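ORF59 (Human herpesvirus 8, PDB 3HSL) stimulates the viral DNA polymerase as its accessory subunit in lytic DNA replication and raises its processivity, probably by acting as a sliding clamp. Local coordinates at residues C47-S52 and N69-L74; G61-R66 and V296-L301; T168-L173 and K225-W230. All coordinates share one frame; numbering follows the deposited sequence.

How the interactions relate
Interaction 2 lies in the middle of the molecule, its centre about 2 Å from that of the chain, and the other two contacts have their centres about 18 Å from it. Interactions 1 and 2 touch, Ser52 CB packing 3.4 Å from Arg66 CA, because strands 49-56 and 61-67 are consecutive in the chain and hydrogen-bonded side by side. Interaction 3 stays apart: its nearest atoms are about 8 Å from interaction 2 and about 17 Å from interaction 1. Along the chain, it is nested in the long loop that interaction 2 closes, whereas the segments of interactions 1 and 2 alternate. All three are structural contacts within the family fold, consistent with the probable sliding-clamp role.

Interaction 1 (C47-S52 and N69-L74); sequences CTPTLS and NALTPL
Pro49 and Leu71 form the middle of an apolar contact between two strands that belong to different sheets, 49-56 and 71-73, in the N-terminal part of the chain. The short strand axes come no closer than 7.4 Å and run at 134° to each other, so side chains rather than paired backbones fill the gap. This is sheet-to-sheet packing, with Leu71 set against both Pro49 and Leu51. With its CG anti to the carbonyl carbon (chi1 -52°), the isobutyl group reaches across to 47-52: Leu71 CB lies 4.0 Å from Pro49 CG, and the two side chains cross obliquely. The branches divide the work, since Leu71 CD1 packs against Leu51 CB at 3.4 Å and also faces Pro49 O, while Leu71 CD2 lies 4.1 Å from Pro49 CG. Further along, the ring of Pro73 turns its CG and CD to the carbonyl oxygen of Cys47. At the other border, Asn69 OD1 approaches Thr48 CB at 4.2 Å. Both Pro49 and Pro73 rest on Tyr12 of strand 12-16, and Leu71 on Val14 of that strand. Strand 39-43 flanks Pro49 and Leu51 through Val42 and Val40, and Ala70 packs on Leu20 and Leu21 of helix 18-35.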
loop_
_atom_site.group_PDB
_atom_site.type_symbol
_atom_site.label_atom_id
_atom_site.label_comp_id
_atom_site.label_asym_id
_atom_site.label_seq_id
_atom_site.Cartn_x
_atom_site.Cartn_y
_atom_site.Cartn_z
ATOM N N CYS A 47 -15.368 29.802 5.918
ATOM C CA CYS A 47 -14.652 30.113 7.142
ATOM C C CYS A 47 -14.198 28.856 7.880
ATOM O O CYS A 47 -13.018 28.709 8.184
ATOM C CB CYS A 47 -15.535 30.979 8.013
ATOM S SG CYS A 47 -15.928 32.485 7.119
ATOM N N THR A 48 -15.119 27.947 8.174
ATOM C CA THR A 48 -14.734 26.726 8.859
ATOM C C THR A 48 -15.399 25.563 8.131
ATOM O O THR A 48 -16.494 25.161 8.496
ATOM C CB THR A 48 -15.148 26.733 10.343
ATOM O OG1 THR A 48 -16.573 26.722 10.435
ATOM C CG2 THR A 48 -14.593 27.964 11.074
ATOM N N PRO A 49 -14.738 25.023 7.097
ATOM C CA PRO A 49 -15.327 23.926 6.356
ATOM C C PRO A 49 -15.063 22.569 6.988
ATOM O O PRO A 49 -14.147 22.406 7.790
ATOM C CB PRO A 49 -14.622 24.002 5.012
ATOM C CG PRO A 49 -13.260 24.548 5.337
ATOM C CD PRO A 49 -13.418 25.410 6.564
ATOM N N THR A 50 -15.881 21.599 6.608
ATOM C CA THR A 50 -15.778 20.257 7.108
ATOM C C THR A 50 -14.996 19.396 6.154
ATOM O O THR A 50 -15.056 19.567 4.931
ATOM C CB THR A 50 -17.166 19.665 7.309
ATOM O OG1 THR A 50 -17.824 20.396 8.345
ATOM C CG2 THR A 50 -17.089 18.226 7.726
ATOM N N LEU A 51 -14.255 18.468 6.743
ATOM C CA LEU A 51 -13.466 17.522 6.014
ATOM C C LEU A 51 -14.176 16.196 6.206
ATOM O O LEU A 51 -14.418 15.752 7.345
ATOM C CB LEU A 51 -12.044 17.457 6.559
ATOM C CG LEU A 51 -11.166 16.377 5.920
ATOM C CD1 LEU A 51 -10.909 16.588 4.421
ATOM C CD2 LEU A 51 -9.846 16.206 6.679
ATOM N N SER A 52 -14.519 15.558 5.100
ATOM C CA SER A 52 -15.195 14.274 5.190
ATOM C C SER A 52 -14.832 13.322 4.089
ATOM O O SER A 52 -14.416 13.745 3.014
ATOM C CB SER A 52 -16.696 14.432 5.382
ATOM O OG SER A 52 -17.209 15.438 4.553
ATOM N N ASN A 69 -14.293 21.465 12.095
ATOM C CA ASN A 69 -13.182 22.246 12.657
ATOM C C ASN A 69 -11.767 21.718 12.506
ATOM O O ASN A 69 -10.930 21.951 13.377
ATOM C CB ASN A 69 -13.450 22.506 14.136
ATOM C CG ASN A 69 -14.639 23.404 14.354
ATOM O OD1 ASN A 69 -14.663 24.563 13.902
ATOM N ND2 ASN A 69 -15.641 22.880 15.056
ATOM N N ALA A 70 -11.489 21.012 11.416
ATOM C CA ALA A 70 -10.148 20.483 11.209
ATOM C C ALA A 70 -9.465 21.292 10.128
ATOM O O ALA A 70 -8.369 20.950 9.670
ATOM C CB ALA A 70 -10.202 19.009 10.815
ATOM N N LEU A 71 -10.108 22.375 9.713
ATOM C CA LEU A 71 -9.550 23.166 8.652
ATOM C C LEU A 71 -9.607 24.664 8.901
ATOM O O LEU A 71 -10.560 25.183 9.502
ATOM C CB LEU A 71 -10.251 22.819 7.330
ATOM C CG LEU A 71 -10.383 21.358 6.859
ATOM C CD1 LEU A 71 -11.489 20.673 7.662
ATOM C CD2 LEU A 71 -10.775 21.258 5.406
ATOM N N THR A 72 -8.564 25.342 8.428
ATOM C CA THR A 72 -8.436 26.787 8.531
ATOM C C THR A 72 -8.081 27.308 7.138
ATOM O O THR A 72 -7.028 26.973 6.610
ATOM C CB THR A 72 -7.388 27.218 9.598
ATOM O OG1 THR A 72 -7.844 26.829 10.901
ATOM C CG2 THR A 72 -7.195 28.728 9.597
ATOM N N PRO A 73 -8.965 28.131 6.539
ATOM C CA PRO A 73 -8.726 28.666 5.193
ATOM C C PRO A 73 -7.556 29.635 5.136
ATOM O O PRO A 73 -7.228 30.262 6.140
ATOM C CB PRO A 73 -10.035 29.401 4.863
ATOM C CG PRO A 73 -10.675 29.678 6.165
ATOM C CD PRO A 73 -10.239 28.610 7.111
ATOM N N LEU A 74 -6.936 29.751 3.968
ATOM C CA LEU A 74 -5.814 30.661 3.798
ATOM C C LEU A 74 -6.320 32.025 3.368
ATOM O O LEU A 74 -7.210 32.129 2.511
ATOM C CB LEU A 74 -4.822 30.115 2.779
ATOM C CG LEU A 74 -4.155 28.781 3.114
ATOM C CD1 LEU A 74 -3.188 28.392 1.993
ATOM C CD2 LEU A 74 -3.445 28.839 4.482
#

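Interaction 2 (G61-R66 and V296-L301); sequences GVLGLR and VKLSVL
Arg66 N donates to Lys297 O at 2.8 Å, and Lys297 N returns a bond to Arg66 O, which closes one end of an antiparallel pairing. Two more reciprocal pairs, Gly64 with Ser299 and Val62 with Leu301, repeat this pattern along the strands, for six backbone hydrogen bonds in all. Gly64 O takes more than its share. In addition to its backbone bond, Gly64 O accepts from Arg66 NE at 3.2 Å and from Arg66 NH2 at 3.3 Å, a side-on grip on one atom. The oxygen lies 13° out of the guanidinium plane, but NE stands 72° above the carbonyl plane, away from a lone-pair direction. Bends at chi2 and chi3 fold the arginine back along its own strand to make this grip. Glu283 holds Ser299 OG by a hydrogen bond beside the guanidinium edge, while Arg66 NH1 has a salt bridge to Asp160, which probably balances the arginine's charge.

Although 230 residues apart in sequence, the strands pair edge to edge at the centre of the molecule. This joins the early strands to the late ones, consistent with the two-part architecture of the DNA-clamp family.

Over one guanidinium face lies Lys297 CB, 3.3 Å from Arg66 NH1; the rest of the lysine chain runs off, bent at chi4, leaving Lys297 NZ 5.8 Å from Arg66 NH1. The other face of the strand pair is apolar. There Leu65 CD1 meets Val296 CG1, Leu65 CB lies 4.2 Å from Leu298 CD1, and Leu63 CB approaches Val300 CG2 at 4.1 Å. Two helices cover this side: Ile31 of 18-35 touches Leu63 and Leu65, and in 254-263 Leu263 touches Leu63 and Ala260 touches Val300.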
loop_
_atom_site.group_PDB
_atom_site.type_symbol
_atom_site.label_atom_id
_atom_site.label_comp_id
_atom_site.label_asym_id
_atom_site.label_seq_id
_atom_site.Cartn_x
_atom_site.Cartn_y
_atom_site.Cartn_z
ATOM N N GLY A 61 -24.792 0.593 0.229
ATOM C CA GLY A 61 -24.522 1.316 1.471
ATOM C C GLY A 61 -23.554 2.439 1.206
ATOM O O GLY A 61 -22.748 2.372 0.272
ATOM N N VAL A 62 -23.634 3.479 2.028
ATOM C CA VAL A 62 -22.728 4.611 1.868
ATOM C C VAL A 62 -22.111 5.060 3.179
ATOM O O VAL A 62 -22.800 5.561 4.062
ATOM C CB VAL A 62 -23.389 5.844 1.214
ATOM C CG1 VAL A 62 -22.325 6.895 0.988
ATOM C CG2 VAL A 62 -24.028 5.502 -0.133
ATOM N N LEU A 63 -20.806 4.884 3.309
ATOM C CA LEU A 63 -20.136 5.319 4.518
ATOM C C LEU A 63 -19.805 6.795 4.460
ATOM O O LEU A 63 -19.523 7.335 3.387
ATOM C CB LEU A 63 -18.889 4.472 4.786
ATOM C CG LEU A 63 -18.018 4.850 5.984
ATOM C CD1 LEU A 63 -17.336 3.668 6.610
ATOM C CD2 LEU A 63 -17.025 5.961 5.611
ATOM N N GLY A 64 -19.845 7.439 5.620
ATOM C CA GLY A 64 -19.525 8.830 5.731
ATOM C C GLY A 64 -18.859 9.187 7.052
ATOM O O GLY A 64 -19.485 9.115 8.129
ATOM N N LEU A 65 -17.584 9.564 6.969
ATOM C CA LEU A 65 -16.824 10.040 8.117
ATOM C C LEU A 65 -16.787 11.551 7.917
ATOM O O LEU A 65 -16.397 11.992 6.846
ATOM C CB LEU A 65 -15.400 9.501 8.085
ATOM C CG LEU A 65 -14.403 10.160 9.046
ATOM C CD1 LEU A 65 -14.842 10.055 10.505
ATOM C CD2 LEU A 65 -13.023 9.550 8.861
ATOM N N ARG A 66 -17.179 12.349 8.909
ATOM C CA ARG A 66 -17.180 13.815 8.710
ATOM C C ARG A 66 -16.522 14.489 9.892
ATOM O O ARG A 66 -16.878 14.259 11.038
ATOM C CB ARG A 66 -18.603 14.269 8.571
ATOM C CG ARG A 66 -19.344 13.250 7.765
ATOM C CD ARG A 66 -20.708 13.251 8.281
ATOM N NE ARG A 66 -21.076 11.865 8.465
ATOM C CZ ARG A 66 -22.124 11.478 9.167
ATOM N NH1 ARG A 66 -22.915 12.377 9.749
ATOM N NH2 ARG A 66 -22.368 10.185 9.280
ATOM N N VAL A 296 -16.588 14.721 15.293
ATOM C CA VAL A 296 -16.702 13.615 14.352
ATOM C C VAL A 296 -18.029 12.862 14.323
ATOM O O VAL A 296 -18.627 12.570 15.360
ATOM C CB VAL A 296 -15.585 12.567 14.658
ATOM C CG1 VAL A 296 -15.582 11.459 13.641
ATOM C CG2 VAL A 296 -14.220 13.211 14.710
ATOM N N LYS A 297 -18.472 12.557 13.109
ATOM C CA LYS A 297 -19.674 11.777 12.864
ATOM C C LYS A 297 -19.330 10.663 11.886
ATOM O O LYS A 297 -18.681 10.902 10.849
ATOM C CB LYS A 297 -20.851 12.599 12.340
ATOM C CG LYS A 297 -21.482 13.507 13.361
ATOM C CD LYS A 297 -22.799 14.047 12.845
ATOM C CE LYS A 297 -23.456 14.959 13.857
ATOM N NZ LYS A 297 -22.585 16.143 14.101
ATOM N N LEU A 298 -19.768 9.451 12.229
ATOM C CA LEU A 298 -19.537 8.265 11.423
ATOM C C LEU A 298 -20.822 7.456 11.270
ATOM O O LEU A 298 -21.422 7.041 12.266
ATOM C CB LEU A 298 -18.466 7.381 12.071
ATOM C CG LEU A 298 -18.082 6.073 11.345
ATOM C CD1 LEU A 298 -17.492 6.370 9.980
ATOM C CD2 LEU A 298 -17.118 5.191 12.136
ATOM N N SER A 299 -21.255 7.226 10.032
ATOM C CA SER A 299 -22.457 6.421 9.831
ATOM C C SER A 299 -22.452 5.835 8.447
ATOM O O SER A 299 -21.626 6.199 7.634
ATOM C CB SER A 299 -23.727 7.248 10.018
ATOM O OG SER A 299 -23.883 8.154 8.951
ATOM N N VAL A 300 -23.381 4.924 8.190
ATOM C CA VAL A 300 -23.514 4.284 6.892
ATOM C C VAL A 300 -24.995 4.267 6.557
ATOM O O VAL A 300 -25.790 3.758 7.318
ATOM C CB VAL A 300 -23.000 2.826 6.896
ATOM C CG1 VAL A 300 -23.147 2.226 5.536
ATOM C CG2 VAL A 300 -21.524 2.727 7.361
ATOM N N LEU A 301 -25.362 4.827 5.418
ATOM C CA LEU A 301 -26.743 4.846 4.979
ATOM C C LEU A 301 -27.003 3.568 4.204
ATOM O O LEU A 301 -26.326 3.303 3.208
ATOM C CB LEU A 301 -26.980 6.037 4.067
ATOM C CG LEU A 301 -26.647 7.387 4.692
ATOM C CD1 LEU A 301 -26.901 8.520 3.735
ATOM C CD2 LEU A 301 -27.433 7.587 5.963
#

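Interaction 3 (T168-L173 and K225-W230); sequences TTRLLL and KPVSGW
Gly229 O lies against Arg170, 3.3 Å from Arg170 CD and 3.6 Å from both Arg170 NE and Arg170 NH1. Because the oxygen stands over a face of the guanidinium, where no N-H points, this is packing and not a hydrogen bond. The Gly229 backbone covers that face, its N over the centre, and Thr168 O lies off-centre on the opposite one, 3.7 Å above the plane of the Arg170 guanidinium. Val227 CG2 meets Arg170 NH1 at the edge.

The aliphatic part of the arginine packs on Trp230. Arg170 CD lies 4.2 Å from the centroid of the six-membered ring and 18° off its normal, a CH-pi contact. Guanidinium and indole planes are 76° apart, which excludes a flat stack of the two. Chi1 (73°) and an extended chi2 set Arg170 CD over the ring, and the bend at chi3 then swings NE and the guanidinium off toward Val227. Leu171 O approaches Trp230 CH2 at the ring edge, and Leu172 CB lies 3.8 Å from Trp230 CZ3.

Segment 225-230, in the loop between strands 214-222 and 241-243, is thus laid over strand 169-172, which is hydrogen-bonded between strands 270-276 and 241-243. Trp230 also packs on Ile275 and Val287, and Trp230 NE1 is hydrogen-bonded to Glu285 of strand 282-288.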
loop_
_atom_site.group_PDB
_atom_site.type_symbol
_atom_site.label_atom_id
_atom_site.label_comp_id
_atom_site.label_asym_id
_atom_site.label_seq_id
_atom_site.Cartn_x
_atom_site.Cartn_y
_atom_site.Cartn_z
ATOM N N THR A 168 -38.150 10.199 15.234
ATOM C CA THR A 168 -37.653 9.029 14.484
ATOM C C THR A 168 -37.585 7.713 15.274
ATOM O O THR A 168 -37.450 7.704 16.497
ATOM C CB THR A 168 -36.223 9.319 13.908
ATOM O OG1 THR A 168 -36.264 10.476 13.063
ATOM C CG2 THR A 168 -35.702 8.159 13.107
ATOM N N THR A 169 -37.684 6.609 14.539
ATOM C CA THR A 169 -37.600 5.268 15.084
ATOM C C THR A 169 -36.120 4.928 15.147
ATOM O O THR A 169 -35.459 4.835 14.118
ATOM C CB THR A 169 -38.323 4.266 14.170
ATOM O OG1 THR A 169 -39.716 4.592 14.124
ATOM C CG2 THR A 169 -38.176 2.857 14.677
ATOM N N ARG A 170 -35.595 4.746 16.353
ATOM C CA ARG A 170 -34.184 4.421 16.491
ATOM C C ARG A 170 -33.976 3.358 17.557
ATOM O O ARG A 170 -34.778 3.229 18.481
ATOM C CB ARG A 170 -33.329 5.685 16.734
ATOM C CG ARG A 170 -33.444 6.327 18.101
ATOM C CD ARG A 170 -32.740 7.672 18.184
ATOM N NE ARG A 170 -33.487 8.733 17.502
ATOM C CZ ARG A 170 -34.439 9.482 18.082
ATOM N NH1 ARG A 170 -34.776 9.302 19.356
ATOM N NH2 ARG A 170 -35.067 10.422 17.389
ATOM N N LEU A 171 -32.886 2.607 17.403
ATOM C CA LEU A 171 -32.511 1.511 18.292
ATOM C C LEU A 171 -31.030 1.512 18.683
ATOM O O LEU A 171 -30.164 1.736 17.831
ATOM C CB LEU A 171 -32.811 0.188 17.592
ATOM C CG LEU A 171 -32.430 -1.120 18.291
ATOM C CD1 LEU A 171 -33.264 -1.351 19.555
ATOM C CD2 LEU A 171 -32.581 -2.289 17.346
ATOM N N LEU A 172 -30.752 1.259 19.968
ATOM C CA LEU A 172 -29.378 1.191 20.484
ATOM C C LEU A 172 -29.195 -0.096 21.279
ATOM O O LEU A 172 -29.753 -0.253 22.368
ATOM C CB LEU A 172 -29.024 2.401 21.338
ATOM C CG LEU A 172 -27.574 2.399 21.836
ATOM C CD1 LEU A 172 -26.570 2.322 20.700
ATOM C CD2 LEU A 172 -27.303 3.612 22.688
ATOM N N LEU A 173 -28.405 -1.017 20.726
ATOM C CA LEU A 173 -28.196 -2.309 21.375
ATOM C C LEU A 173 -26.903 -2.289 22.138
ATOM O O LEU A 173 -25.958 -1.619 21.722
ATOM C CB LEU A 173 -28.081 -3.430 20.337
ATOM C CG LEU A 173 -28.908 -3.350 19.058
ATOM C CD1 LEU A 173 -28.134 -2.401 18.049
ATOM C CD2 LEU A 173 -29.093 -4.737 18.432
ATOM N N LYS A 225 -39.980 9.179 28.083
ATOM C CA LYS A 225 -39.513 10.547 27.879
ATOM C C LYS A 225 -39.121 10.804 26.421
ATOM O O LYS A 225 -38.359 10.022 25.835
ATOM C CB LYS A 225 -38.332 10.854 28.806
ATOM N N PRO A 226 -39.649 11.899 25.833
ATOM C CA PRO A 226 -39.332 12.276 24.452
ATOM C C PRO A 226 -37.860 12.675 24.354
ATOM O O PRO A 226 -37.435 13.636 24.999
ATOM C CB PRO A 226 -40.246 13.485 24.198
ATOM C CG PRO A 226 -41.330 13.375 25.251
ATOM C CD PRO A 226 -40.616 12.829 26.441
ATOM N N VAL A 227 -37.093 11.939 23.554
ATOM C CA VAL A 227 -35.658 12.209 23.395
ATOM C C VAL A 227 -35.255 12.662 21.977
ATOM O O VAL A 227 -36.044 12.573 21.033
ATOM C CB VAL A 227 -34.795 10.988 23.835
ATOM C CG1 VAL A 227 -35.047 10.662 25.312
ATOM C CG2 VAL A 227 -35.070 9.767 22.955
ATOM N N SER A 228 -34.026 13.149 21.835
ATOM C CA SER A 228 -33.533 13.605 20.539
ATOM C C SER A 228 -32.122 13.093 20.327
ATOM O O SER A 228 -31.275 13.188 21.220
ATOM C CB SER A 228 -33.569 15.133 20.439
ATOM O OG SER A 228 -32.728 15.720 21.408
ATOM N N GLY A 229 -31.870 12.551 19.141
ATOM C CA GLY A 229 -30.560 12.003 18.836
ATOM C C GLY A 229 -30.384 10.816 19.753
ATOM O O GLY A 229 -31.341 10.094 20.017
ATOM N N TRP A 230 -29.168 10.613 20.243
ATOM C CA TRP A 230 -28.899 9.488 21.130
ATOM C C TRP A 230 -28.881 9.817 22.622
ATOM O O TRP A 230 -29.067 8.918 23.445
ATOM C CB TRP A 230 -27.608 8.776 20.731
ATOM C CG TRP A 230 -27.623 8.248 19.327
ATOM C CD1 TRP A 230 -26.986 8.778 18.244
ATOM C CD2 TRP A 230 -28.313 7.086 18.853
ATOM N NE1 TRP A 230 -27.233 8.021 17.129
ATOM C CE2 TRP A 230 -28.046 6.975 17.475
ATOM C CE3 TRP A 230 -29.130 6.128 19.460
ATOM C CZ2 TRP A 230 -28.565 5.946 16.693
ATOM C CZ3 TRP A 230 -29.646 5.105 18.678
ATOM C CH2 TRP A 230 -29.361 5.023 17.309
#